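Local structure of cytochrome P450 (Zobellia galactanivorans, 6G5O) at residues A[122-126]-A[127-131]; A[147-150]-A[151-154]; A[192-195]-A[196-200]. The protein is a cytochrome P450, a largely helical haem protein that holds protoporphyrin IX with its iron in a pocket inside the fold. All coordinates share one frame; numbering follows the deposited sequence.

Contact 1 (A[122-126]-A[127-131])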
# COMPACT_ATOMS: atom_id res chain seq x y z
N VAL A 122 4.96 10.61 14.94
CA VAL A 122 5.34 9.49 14.07
C VAL A 122 4.95 9.65 12.59
O VAL A 122 5.75 9.37 11.71
CB VAL A 122 4.80 8.16 14.61
CG1 VAL A 122 5.04 7.01 13.63
CG2 VAL A 122 5.47 7.84 15.94
N VAL A 123 3.74 10.11 12.32
CA VAL A 123 3.28 10.17 10.94
C VAL A 123 4.19 11.00 10.03
O VAL A 123 4.66 10.50 8.99
CB VAL A 123 1.85 10.69 10.82
CG1 VAL A 123 1.42 10.79 9.36
CG2 VAL A 123 0.93 9.74 11.52
N THR A 124 4.46 12.26 10.42
CA THR A 124 5.28 13.19 9.63
C THR A 124 6.79 13.12 9.91
O THR A 124 7.59 13.03 8.97
CB THR A 124 4.77 14.63 9.79
OG1 THR A 124 3.41 14.65 9.39
CG2 THR A 124 5.55 15.62 8.93
N ASP A 125 7.17 13.14 11.18
CA ASP A 125 8.59 13.18 11.55
C ASP A 125 9.30 11.84 11.40
O ASP A 125 10.53 11.81 11.39
CB ASP A 125 8.78 13.64 13.02
CG ASP A 125 8.20 15.05 13.31
OD1 ASP A 125 7.76 15.78 12.38
OD2 ASP A 125 8.19 15.40 14.52
N PHE A 126 8.56 10.74 11.33
CA PHE A 126 9.19 9.42 11.27
C PHE A 126 8.75 8.66 9.99
O PHE A 126 9.56 8.35 9.16
CB PHE A 126 8.89 8.61 12.55
CG PHE A 126 9.61 7.30 12.61
CD1 PHE A 126 9.22 6.24 11.82
CD2 PHE A 126 10.68 7.13 13.46
CE1 PHE A 126 9.89 5.04 11.87
CE2 PHE A 126 11.35 5.93 13.52
CZ PHE A 126 10.95 4.88 12.71
N ALA A 127 7.47 8.38 9.83
CA ALA A 127 6.99 7.53 8.74
C ALA A 127 7.19 8.15 7.35
O ALA A 127 7.73 7.49 6.46
CB ALA A 127 5.53 7.20 8.98
N LEU A 128 6.82 9.42 7.20
CA LEU A 128 7.03 10.17 5.95
C LEU A 128 8.51 10.28 5.55
O LEU A 128 8.86 10.16 4.37
CB LEU A 128 6.42 11.56 6.06
CG LEU A 128 6.69 12.55 4.93
CD1 LEU A 128 6.10 12.10 3.59
CD2 LEU A 128 6.10 13.91 5.30
N ARG A 129 9.38 10.49 6.53
CA ARG A 129 10.82 10.53 6.28
C ARG A 129 11.38 9.16 5.84
O ARG A 129 12.19 9.08 4.93
CB ARG A 129 11.60 10.96 7.54
CG ARG A 129 12.01 12.43 7.66
CD ARG A 129 10.88 13.28 8.19
NE ARG A 129 11.25 14.66 8.49
CZ ARG A 129 10.42 15.71 8.40
NH1 ARG A 129 9.15 15.58 7.99
NH2 ARG A 129 10.87 16.93 8.71
N LEU A 130 11.05 8.10 6.58
CA LEU A 130 11.48 6.77 6.22
C LEU A 130 10.97 6.40 4.79
O LEU A 130 11.73 5.94 3.97
CB LEU A 130 10.99 5.79 7.27
CG LEU A 130 11.43 4.33 7.26
CD1 LEU A 130 10.94 3.64 8.53
CD2 LEU A 130 10.87 3.61 6.05
N GLN A 131 9.70 6.64 4.50
CA GLN A 131 9.09 6.29 3.21
C GLN A 131 9.75 7.01 2.03
O GLN A 131 10.16 6.36 1.05
CB GLN A 131 7.58 6.58 3.24
CG GLN A 131 6.80 6.27 1.95
CD GLN A 131 6.72 7.46 0.99
OE1 GLN A 131 6.62 8.58 1.43
NE2 GLN A 131 6.72 7.20 -0.33

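Contact 2 (A[147-150]-A[151-154])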
# COMPACT_ATOMS: atom_id res chain seq x y z
N GLU A 147 13.92 15.10 0.01
CA GLU A 147 13.51 16.40 0.61
C GLU A 147 12.34 17.03 -0.15
O GLU A 147 11.40 17.58 0.43
CB GLU A 147 14.69 17.39 0.69
CG GLU A 147 15.73 17.07 1.74
CD GLU A 147 15.15 16.91 3.17
OE1 GLU A 147 14.14 17.57 3.54
OE2 GLU A 147 15.72 16.10 3.92
N THR A 148 12.37 16.91 -1.46
CA THR A 148 11.23 17.33 -2.25
C THR A 148 9.98 16.60 -1.83
O THR A 148 8.92 17.22 -1.59
CB THR A 148 11.51 17.12 -3.74
OG1 THR A 148 12.72 17.81 -4.08
CG2 THR A 148 10.33 17.59 -4.58
N TRP A 149 10.08 15.28 -1.74
CA TRP A 149 8.90 14.45 -1.42
C TRP A 149 8.42 14.71 0.01
O TRP A 149 7.23 14.80 0.27
CB TRP A 149 9.21 12.97 -1.67
CG TRP A 149 9.75 12.73 -3.05
CD1 TRP A 149 9.48 13.48 -4.16
CD2 TRP A 149 10.67 11.73 -3.45
NE1 TRP A 149 10.20 13.00 -5.22
CE2 TRP A 149 10.92 11.91 -4.82
CE3 TRP A 149 11.32 10.68 -2.78
CZ2 TRP A 149 11.77 11.09 -5.55
CZ3 TRP A 149 12.14 9.85 -3.49
CH2 TRP A 149 12.37 10.07 -4.86
N ILE A 150 9.34 14.86 0.93
CA ILE A 150 8.95 15.23 2.30
C ILE A 150 8.21 16.59 2.38
O ILE A 150 7.23 16.70 3.10
CB ILE A 150 10.17 15.24 3.22
CG1 ILE A 150 10.69 13.81 3.39
CG2 ILE A 150 9.80 15.83 4.57
CD1 ILE A 150 12.12 13.74 3.86
N SER A 151 8.66 17.58 1.62
CA SER A 151 7.97 18.90 1.55
C SER A 151 6.54 18.85 1.11
O SER A 151 5.74 19.68 1.54
CB SER A 151 8.72 19.86 0.62
OG SER A 151 9.91 20.29 1.25
N TRP A 152 6.19 17.93 0.23
CA TRP A 152 4.79 17.77 -0.16
C TRP A 152 3.86 17.47 1.03
O TRP A 152 2.69 17.81 0.99
CB TRP A 152 4.65 16.63 -1.17
CG TRP A 152 5.34 16.83 -2.48
CD1 TRP A 152 5.77 18.01 -3.01
CD2 TRP A 152 5.63 15.83 -3.46
NE1 TRP A 152 6.33 17.81 -4.25
CE2 TRP A 152 6.25 16.48 -4.55
CE3 TRP A 152 5.43 14.45 -3.52
CZ2 TRP A 152 6.67 15.79 -5.69
CZ3 TRP A 152 5.84 13.77 -4.66
CH2 TRP A 152 6.46 14.44 -5.72
N GLY A 153 4.36 16.80 2.07
CA GLY A 153 3.53 16.48 3.23
C GLY A 153 2.56 15.32 3.00
O GLY A 153 2.53 14.72 1.93
N THR A 154 1.80 14.98 4.05
CA THR A 154 0.65 14.09 3.97
C THR A 154 -0.57 14.98 3.67
O THR A 154 -1.49 14.58 2.97
CB THR A 154 0.47 13.34 5.29

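Contact 3 (A[192-195]-A[196-200])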
# COMPACT_ATOMS: atom_id res chain seq x y z
N TYR A 192 13.18 6.40 -14.38
CA TYR A 192 12.71 7.14 -15.56
C TYR A 192 13.49 6.75 -16.80
O TYR A 192 12.92 6.40 -17.85
CB TYR A 192 12.90 8.62 -15.34
CG TYR A 192 12.19 9.18 -14.12
CD1 TYR A 192 10.84 9.49 -14.16
CD2 TYR A 192 12.90 9.42 -12.94
CE1 TYR A 192 10.20 10.00 -13.06
CE2 TYR A 192 12.27 9.93 -11.81
CZ TYR A 192 10.94 10.21 -11.87
OH TYR A 192 10.31 10.74 -10.78
N SER A 193 14.81 6.75 -16.66
CA SER A 193 15.72 6.44 -17.77
C SER A 193 15.61 5.02 -18.22
O SER A 193 15.55 4.76 -19.41
CB SER A 193 17.16 6.73 -17.35
OG SER A 193 17.31 8.12 -17.19
N VAL A 194 15.57 4.10 -17.26
CA VAL A 194 15.36 2.71 -17.55
C VAL A 194 14.03 2.45 -18.27
O VAL A 194 13.98 1.62 -19.14
CB VAL A 194 15.38 1.84 -16.27
CG1 VAL A 194 15.02 0.40 -16.60
CG2 VAL A 194 16.77 1.89 -15.63
N LEU A 195 12.95 3.09 -17.84
CA LEU A 195 11.66 2.88 -18.47
C LEU A 195 11.66 3.39 -19.92
O LEU A 195 11.21 2.67 -20.81
CB LEU A 195 10.53 3.51 -17.65
CG LEU A 195 10.21 2.82 -16.30
CD1 LEU A 195 9.11 3.58 -15.61
CD2 LEU A 195 9.77 1.39 -16.50
N LEU A 196 12.25 4.57 -20.14
CA LEU A 196 12.33 5.16 -21.49
C LEU A 196 13.13 4.32 -22.46
O LEU A 196 12.89 4.38 -23.65
CB LEU A 196 12.92 6.58 -21.44
CG LEU A 196 11.97 7.60 -20.81
CD1 LEU A 196 12.75 8.83 -20.34
CD2 LEU A 196 10.89 7.99 -21.80
N ASN A 197 14.06 3.53 -21.94
CA ASN A 197 14.83 2.60 -22.74
C ASN A 197 14.25 1.17 -22.77
O ASN A 197 14.80 0.33 -23.41
CB ASN A 197 16.26 2.57 -22.18
CG ASN A 197 17.27 2.02 -23.14
OD1 ASN A 197 17.32 2.41 -24.32
ND2 ASN A 197 18.11 1.12 -22.64
N SER A 198 13.16 0.89 -22.08
CA SER A 198 12.57 -0.45 -22.10
C SER A 198 11.64 -0.64 -23.30
O SER A 198 11.16 0.32 -23.87
CB SER A 198 11.78 -0.71 -20.83
OG SER A 198 12.55 -0.39 -19.72
N GLU A 199 11.33 -1.89 -23.62
CA GLU A 199 10.62 -2.21 -24.86
C GLU A 199 9.35 -2.99 -24.67
O GLU A 199 9.32 -3.94 -23.89
CB GLU A 199 11.52 -3.00 -25.79
CG GLU A 199 12.83 -2.30 -26.05
CD GLU A 199 13.58 -2.87 -27.22
OE1 GLU A 199 13.43 -4.11 -27.46
OE2 GLU A 199 14.31 -2.07 -27.87
N PHE A 200 8.33 -2.54 -25.40
CA PHE A 200 7.02 -3.13 -25.44
C PHE A 200 6.92 -3.64 -26.86
O PHE A 200 6.72 -2.84 -27.79
CB PHE A 200 6.00 -2.02 -25.22
CG PHE A 200 4.58 -2.46 -25.19
CD1 PHE A 200 4.03 -2.97 -24.03
CD2 PHE A 200 3.77 -2.36 -26.32
CE1 PHE A 200 2.70 -3.38 -23.99
CE2 PHE A 200 2.45 -2.77 -26.28
CZ PHE A 200 1.91 -3.27 -25.11

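Contact 1 (A[122-126]-A[127-131])
Ala127 N gives a nearly straight hydrogen bond, 2.7 Å, to Val122 O, five residues back. Phe126 N also donates to Val122 O, so this carbonyl is gripped twice where the first turn of helix 122-139 widens into a pi-type turn. The wider spacing persists as Leu128 N bonds Val123 O at 3.0 Å; Leu130 N, on Phe126 O at 3.0 Å, returns to the usual four-residue step. Thr124 O has a weak side-chain partner in Arg129 NH1, at 3.1 Å with an N-H...O angle of only 133°. The arginine chain, bent at chi2 (82°), folds back so that one guanidinium face lies over Asp125 CA, and Arg129 CD is 3.5 Å from Asp125 O. Beyond the polar atoms, Phe126 CE1 lies 3.8 Å from Leu130 CD1, the two side chains running alongside each other on the buried side facing helix 97-117. Ala127, whose small CB touches helix 223-238, suits this close helix packing; Thr124 CG2 and Leu128 CD2 meet at 4.1 Å. The wide turn shifts the carbonyl pairing by one residue: Thr124 O, which a regular helix would pair with Leu128 N, is met instead by the weak bond from Arg129 NH1, whose positive charge would probably favour the carbonyl oxygen.

Contact 2 (A[147-150]-A[151-154])
Trp152 lies across the preceding turn of its own helix, touching Thr148 and Trp149. Trp152 CB sits 3.5 Å from Trp149 O. With CG anti to the carbonyl carbon (chi1 -64°), the indole folds back along the helix, and Thr148 O comes over one face toward the rim, 3.5 Å from Trp152 CD1. Trp152 NE1 passes Thr148 CG2 at 4.0 Å, a methyl contact rather than a polar one. On the six-membered ring of Trp152, CE3 nears Trp149 CA, CZ2 and CZ3 approach Trp149 CD1, and Trp152 CH2 comes closest to Trp149 CD1, at 3.5 Å. The side chains of Trp149 and Trp152 point the same way but their ring planes are 47° apart, an oblique pairing that gives close contact without a true stack.

The backbone beneath is finishing its helix. Glu147 O accepts from Ser151 N at 3.0 Å and from Ser151 OG, which reaches the other face of its plane; a small hydroxyl suits this exposed surface. Trp152 N makes two weak bonds, to Thr148 O and Trp149 O, and Gly153 N closes a shorter turn on Ile150 O at 3.1 Å. Gly153 then takes a positive phi of 76°, a conformation glycine adopts easily.

Among its neighbours, Trp152 packs on helix 169-185, meeting Tyr175 edge-to-face, and the same tyrosine's hydroxyl bonds Trp149 NE1. Trp149 and Ile150 press on helix 122-139, so helix 145-152 bridges the two, while Arg222 bonds Gly153 O beyond its C-terminal end.

Contact 3 (A[192-195]-A[196-200])
Ser198 turns its hydroxyl back on the helix it has just left: Ser198 OG donates to Val194 O at 2.5 Å, a length that is uncertain at this resolution. Its chi1 of -50° places OG anti to its own carbonyl carbon and toward the last turn, letting a small side chain act where the main chain has stopped being helical. The backbone bonds follow the same ending. Leu196 N to Tyr192 O (3.0 Å) and Asn197 N to Ser193 O (3.2 Å) are four-residue links; Asn197 N adds a weak one to Val194 O, and Ser198 N tightens to a three-residue step on Leu195 O at 2.9 Å, standing well above that carbonyl's plane. The exposed Asn197 offers OD1 to Lys204 NZ of the adjoining hairpin strand.

Van der Waals contacts bring side-chain carbons onto polar oxygens. Leu196 CG and Leu196 CD1 pack over the Tyr192 carbonyl, 3.3 Å and 3.5 Å from Tyr192 O, while Val194 CG1 lies 4.1 Å from Ser198 OG. Leu195 instead sends its branches toward helices 79-92 and 207-220, which suits a buried leucine. The chemistry implies a helix end held by short-range bonds: amides and one hydroxyl take up the last carbonyls as the chain turns into strand 199-200, paired antiparallel with strand 203-204.

Contacts 1 and 2 are direct neighbours, their centres 10 Å apart, on successive helices. Arg129 NH1 meets Ile150 CG2 at 3.5 Å, and Leu128 CD2 lies 3.7 Å from Ile150 O, so the Leu128 and Arg129 side of 127-131 packs on the end of helix 145-152. Contact 3 stands apart: its centre is 26 Å from that of contact 2 and 31 Å from that of contact 1. Its nearest atoms to contact 2 come within about 5 Å without touching, and Phe218 contacts both Trp149 and Tyr192. In each contact one side chain, Leu130, Trp149 or Leu195, comes to about 10 Å from the haem, near it but not in contact.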